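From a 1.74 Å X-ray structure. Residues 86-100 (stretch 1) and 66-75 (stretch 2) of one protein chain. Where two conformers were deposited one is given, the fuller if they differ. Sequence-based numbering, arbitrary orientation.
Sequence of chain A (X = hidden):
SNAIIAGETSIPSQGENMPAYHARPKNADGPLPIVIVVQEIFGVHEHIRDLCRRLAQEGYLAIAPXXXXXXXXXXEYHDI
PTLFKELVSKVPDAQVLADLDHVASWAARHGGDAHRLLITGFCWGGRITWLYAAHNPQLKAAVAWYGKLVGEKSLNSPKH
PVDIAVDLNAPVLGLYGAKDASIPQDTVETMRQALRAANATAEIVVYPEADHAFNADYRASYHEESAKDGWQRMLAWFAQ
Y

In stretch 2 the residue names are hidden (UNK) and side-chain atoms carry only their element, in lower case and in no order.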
# COMPACT_ATOMS: atom_id res chain seq x y z
N GLU A 86 -0.23 -3.14 20.97
CA GLU A 86 1.15 -3.38 21.38
C GLU A 86 2.18 -3.25 20.26
O GLU A 86 3.38 -3.07 20.52
CB GLU A 86 1.28 -4.75 22.06
CG GLU A 86 0.32 -4.98 23.25
CD GLU A 86 0.51 -4.01 24.43
OE1 GLU A 86 1.57 -3.35 24.54
OE2 GLU A 86 -0.43 -3.92 25.26
N LEU A 87 1.72 -3.31 19.01
CA LEU A 87 2.66 -3.21 17.88
C LEU A 87 2.27 -2.12 16.88
O LEU A 87 3.01 -1.15 16.71
CB LEU A 87 2.79 -4.57 17.17
CG LEU A 87 3.72 -4.60 15.95
CD1 LEU A 87 5.13 -4.05 16.33
CD2 LEU A 87 3.83 -6.04 15.45
N VAL A 88 1.12 -2.24 16.22
CA VAL A 88 0.79 -1.31 15.13
C VAL A 88 0.86 0.16 15.58
O VAL A 88 1.42 1.02 14.87
CB VAL A 88 -0.60 -1.59 14.50
CG1 VAL A 88 -0.89 -0.59 13.36
CG2 VAL A 88 -0.66 -3.05 13.93
N SER A 89 0.33 0.41 16.77
CA SER A 89 0.17 1.76 17.31
C SER A 89 1.51 2.32 17.82
O SER A 89 1.58 3.45 18.31
CB SER A 89 -0.90 1.75 18.40
OG SER A 89 -2.18 1.52 17.82
N LYS A 90 2.55 1.51 17.70
CA LYS A 90 3.89 1.93 18.08
C LYS A 90 4.81 2.17 16.89
O LYS A 90 5.99 2.53 17.08
CB LYS A 90 4.49 0.91 19.09
CG LYS A 90 3.61 0.78 20.35
CD LYS A 90 4.38 0.24 21.53
CE LYS A 90 3.46 0.02 22.74
NZ LYS A 90 2.81 1.29 23.21
N VAL A 91 4.29 2.01 15.68
CA VAL A 91 5.07 2.18 14.45
C VAL A 91 4.75 3.60 13.92
O VAL A 91 3.59 3.86 13.54
CB VAL A 91 4.64 1.14 13.38
CG1 VAL A 91 5.39 1.37 12.07
CG2 VAL A 91 4.91 -0.30 13.90
N PRO A 92 5.72 4.54 13.98
CA PRO A 92 5.37 5.93 13.64
C PRO A 92 5.21 6.09 12.12
O PRO A 92 6.03 5.55 11.36
CB PRO A 92 6.59 6.75 14.11
CG PRO A 92 7.31 5.84 15.08
CD PRO A 92 7.08 4.43 14.52
N ASP A 93 4.21 6.88 11.71
CA ASP A 93 4.04 7.13 10.26
C ASP A 93 5.34 7.67 9.61
O ASP A 93 5.70 7.27 8.48
CB ASP A 93 2.96 8.20 10.02
CG ASP A 93 1.55 7.74 10.40
OD1 ASP A 93 1.24 6.50 10.53
OD2 ASP A 93 0.72 8.66 10.48
N ALA A 94 6.02 8.59 10.31
CA ALA A 94 7.23 9.24 9.74
C ALA A 94 8.30 8.19 9.39
O ALA A 94 8.96 8.29 8.35
CB ALA A 94 7.80 10.26 10.69
N GLN A 95 8.45 7.21 10.28
CA GLN A 95 9.35 6.10 10.08
C GLN A 95 8.97 5.30 8.85
O GLN A 95 9.84 4.91 8.04
CB GLN A 95 9.35 5.18 11.33
CG GLN A 95 10.26 3.98 11.20
CD GLN A 95 9.99 2.97 12.31
OE1 GLN A 95 10.59 3.05 13.37
NE2 GLN A 95 9.06 2.06 12.08
N VAL A 96 7.67 5.02 8.71
CA VAL A 96 7.15 4.20 7.60
C VAL A 96 7.46 4.92 6.28
O VAL A 96 7.98 4.31 5.34
CB VAL A 96 5.63 3.95 7.72
CG1 VAL A 96 5.11 3.24 6.43
CG2 VAL A 96 5.28 3.07 8.94
N LEU A 97 7.17 6.21 6.21
CA LEU A 97 7.35 6.92 4.93
C LEU A 97 8.85 6.96 4.56
O LEU A 97 9.21 6.79 3.39
CB LEU A 97 6.75 8.33 5.01
CG LEU A 97 5.23 8.32 5.36
CD1 LEU A 97 4.75 9.76 5.39
CD2 LEU A 97 4.39 7.51 4.37
N ALA A 98 9.71 7.14 5.55
CA ALA A 98 11.15 7.15 5.30
C ALA A 98 11.63 5.75 4.85
O ALA A 98 12.49 5.62 3.96
CB ALA A 98 11.93 7.61 6.57
N ASP A 99 11.06 4.70 5.44
CA ASP A 99 11.41 3.34 5.01
C ASP A 99 10.96 3.11 3.56
O ASP A 99 11.65 2.41 2.80
CB ASP A 99 10.76 2.27 5.93
CG ASP A 99 11.49 2.15 7.27
OD1 ASP A 99 12.69 2.54 7.36
OD2 ASP A 99 10.86 1.68 8.23
N LEU A 100 9.77 3.61 3.18
CA LEU A 100 9.34 3.42 1.80
C LEU A 100 10.30 4.15 0.85
O LEU A 100 10.59 3.62 -0.26
CB LEU A 100 7.93 3.91 1.59
CG LEU A 100 6.91 3.13 2.41
CD1 LEU A 100 5.51 3.74 2.28
CD2 LEU A 100 6.88 1.61 2.01
N UNK A 66 9.06 -5.39 5.22
CA UNK A 66 8.63 -5.75 6.55
C UNK A 66 8.68 -4.48 7.40
O UNK A 66 9.64 -4.28 8.18
c UNK A 66 9.00 -7.67 8.20
c UNK A 66 9.60 -6.80 7.09
c UNK A 66 7.82 -8.48 7.71
o UNK A 66 6.70 -7.93 7.67
o UNK A 66 8.02 -9.68 7.37
N UNK A 67 7.66 -3.63 7.28
CA UNK A 67 7.74 -2.28 7.89
C UNK A 67 7.78 -2.26 9.42
O UNK A 67 8.25 -1.28 10.02
c UNK A 67 6.76 -1.13 5.87
c UNK A 67 5.46 -0.65 5.21
c UNK A 67 6.59 -1.39 7.37
c UNK A 67 7.80 -0.03 5.69
N UNK A 68 7.30 -3.33 10.06
CA UNK A 68 7.22 -3.32 11.54
C UNK A 68 8.51 -3.83 12.20
O UNK A 68 8.56 -3.92 13.43
o UNK A 68 0.75 -2.50 10.59
c UNK A 68 2.21 -4.11 11.55
c UNK A 68 4.44 -2.45 11.01
c UNK A 68 2.03 -2.88 10.94
c UNK A 68 3.52 -4.51 11.90
c UNK A 68 3.12 -2.02 10.65
c UNK A 68 4.64 -3.71 11.63
c UNK A 68 6.04 -4.18 12.05
N UNK A 69 9.55 -4.15 11.41
CA UNK A 69 10.68 -4.99 11.92
C UNK A 69 11.37 -4.48 13.20
O UNK A 69 11.84 -5.27 14.02
c UNK A 69 13.99 -4.24 10.88
c UNK A 69 12.66 -4.19 10.48
c UNK A 69 11.72 -5.33 10.81
c UNK A 69 14.40 -2.04 9.88
c UNK A 69 14.88 -3.15 10.58
c UNK A 69 12.21 -3.06 9.79
c UNK A 69 13.05 -2.00 9.48
N UNK A 70 11.42 -3.16 13.37
CA UNK A 70 12.12 -2.58 14.53
C UNK A 70 11.28 -2.69 15.79
O UNK A 70 11.83 -2.73 16.89
c UNK A 70 13.54 0.73 13.07
c UNK A 70 13.56 1.32 10.67
c UNK A 70 12.37 -1.09 14.32
n UNK A 70 12.25 1.10 10.64
c UNK A 70 13.31 -0.78 13.14
n UNK A 70 14.17 1.70 9.57
n UNK A 70 14.23 1.12 11.82
N UNK A 71 9.96 -2.68 15.63
CA UNK A 71 9.02 -2.64 16.76
C UNK A 71 8.60 -4.05 17.18
O UNK A 71 8.39 -4.29 18.35
c UNK A 71 7.77 -1.80 16.41
o UNK A 71 8.63 -0.10 14.16
n UNK A 71 9.66 1.31 15.59
c UNK A 71 7.96 -0.24 16.47
c UNK A 71 8.77 0.34 15.30
N UNK A 72 8.46 -4.98 16.24
CA UNK A 72 8.07 -6.35 16.63
C UNK A 72 7.57 -7.18 15.48
O UNK A 72 7.60 -6.75 14.33
N UNK A 73 7.11 -8.39 15.81
CA UNK A 73 6.72 -9.36 14.81
C UNK A 73 5.22 -9.62 14.95
O UNK A 73 4.77 -10.14 15.99
o UNK A 73 7.61 -12.93 14.44
c UNK A 73 7.49 -10.65 15.11
o UNK A 73 6.28 -11.60 13.26
c UNK A 73 7.10 -11.80 14.19
N UNK A 74 4.43 -9.31 13.91
CA UNK A 74 2.97 -9.49 13.99
C UNK A 74 2.57 -10.95 14.26
O UNK A 74 1.51 -11.21 14.85
c UNK A 74 4.83 -8.64 12.67
c UNK A 74 3.69 -8.84 11.79
c UNK A 74 2.47 -9.01 12.60
N UNK A 75 3.42 -11.89 13.87
CA UNK A 75 3.20 -13.30 14.20
C UNK A 75 3.24 -13.67 15.68
O UNK A 75 2.76 -14.75 16.07
c UNK A 75 4.15 -14.19 13.40
n UNK A 75 4.96 -14.00 11.13
o UNK A 75 2.73 -14.07 11.46
c UNK A 75 3.89 -14.09 11.91
O HOH W 1 8.42 1.35 9.29
O HOH W 2 6.12 -2.71 19.69

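Position 66 carries three carbons in a row, the third bearing two oxygens, and it stays out of reach of stretch 1: two carbons ending in a carboxylate, E66. Its backbone O accepts from the N of position 69, closing a type I turn from 66 to 69.

Position 67 has four carbons forked at the second. Its CB points toward the helix, and its branch ends lie against V96, D99 and L100. This is leucine, L67; its CD1 sits 4.1 Å from V96 CG1.

Position 68 shows one carbon, then a six-carbon ring bearing one oxygen, packed among L87, V88 and V91. The oxygen makes it tyrosine, Y68. V91 CG2 comes to 3.6 Å from Y68 CD1, while the buried Y68 OH finds no polar partner in the model.

Position 69 has one carbon and then a six-carbon ring with no oxygen; its CB points away, yet the ring edge approaches D99 OD2. It is F69.

Position 70 runs three carbons, a nitrogen, then a carbon carrying two more nitrogens, and reaches the carboxylate of D99. It is arginine, R70. The salt bridge is two-pronged: R70 NH1 donates to D99 OD2 and R70 NH2 to D99 OD1, each at 2.8 Å and nearly straight.

Position 71 has three carbons, the third with one oxygen and one nitrogen, facing the amide of Q95. It is glutamine, Q71. The amides pair reciprocally: Q95 NE2 donates to Q71 OE1 and Q71 NE2 to Q95 OE1, both at 3.0 Å.

Position 72 has no side-chain atoms: G72. An ideal CB would lie 3.2 Å from L87 CD1, and the backbone angles would also jam it against the preceding carbonyl.

Position 73 has two carbons, the second with two oxygens, and its CB points away: D73. Its OD1 accepts from the N of position 75 at 2.9 Å.

Position 74 closes three carbons onto its own N and meets the L87 side chain. It is P74; its CD lies 3.9 Å from L87 CD2.

Position 75 has two carbons, the second with one oxygen and one nitrogen; its CB points away and it makes no contact with stretch 1. It is N75.

The contact joins apolar packing to matched polar pairs. L87, V88 and V91 pack on Y68, while V96 and L100 receive L67. One helical turn apart, Q95 and D99 engage Q71 and R70. Water 1 ties this network to the backbone, donating to L67 O (2.7 Å) and D99 OD2 (2.7 Å) and accepting from Q95 NE2 (2.9 Å).

Stretch 2, residues 66-75: ELYFRQGDPN
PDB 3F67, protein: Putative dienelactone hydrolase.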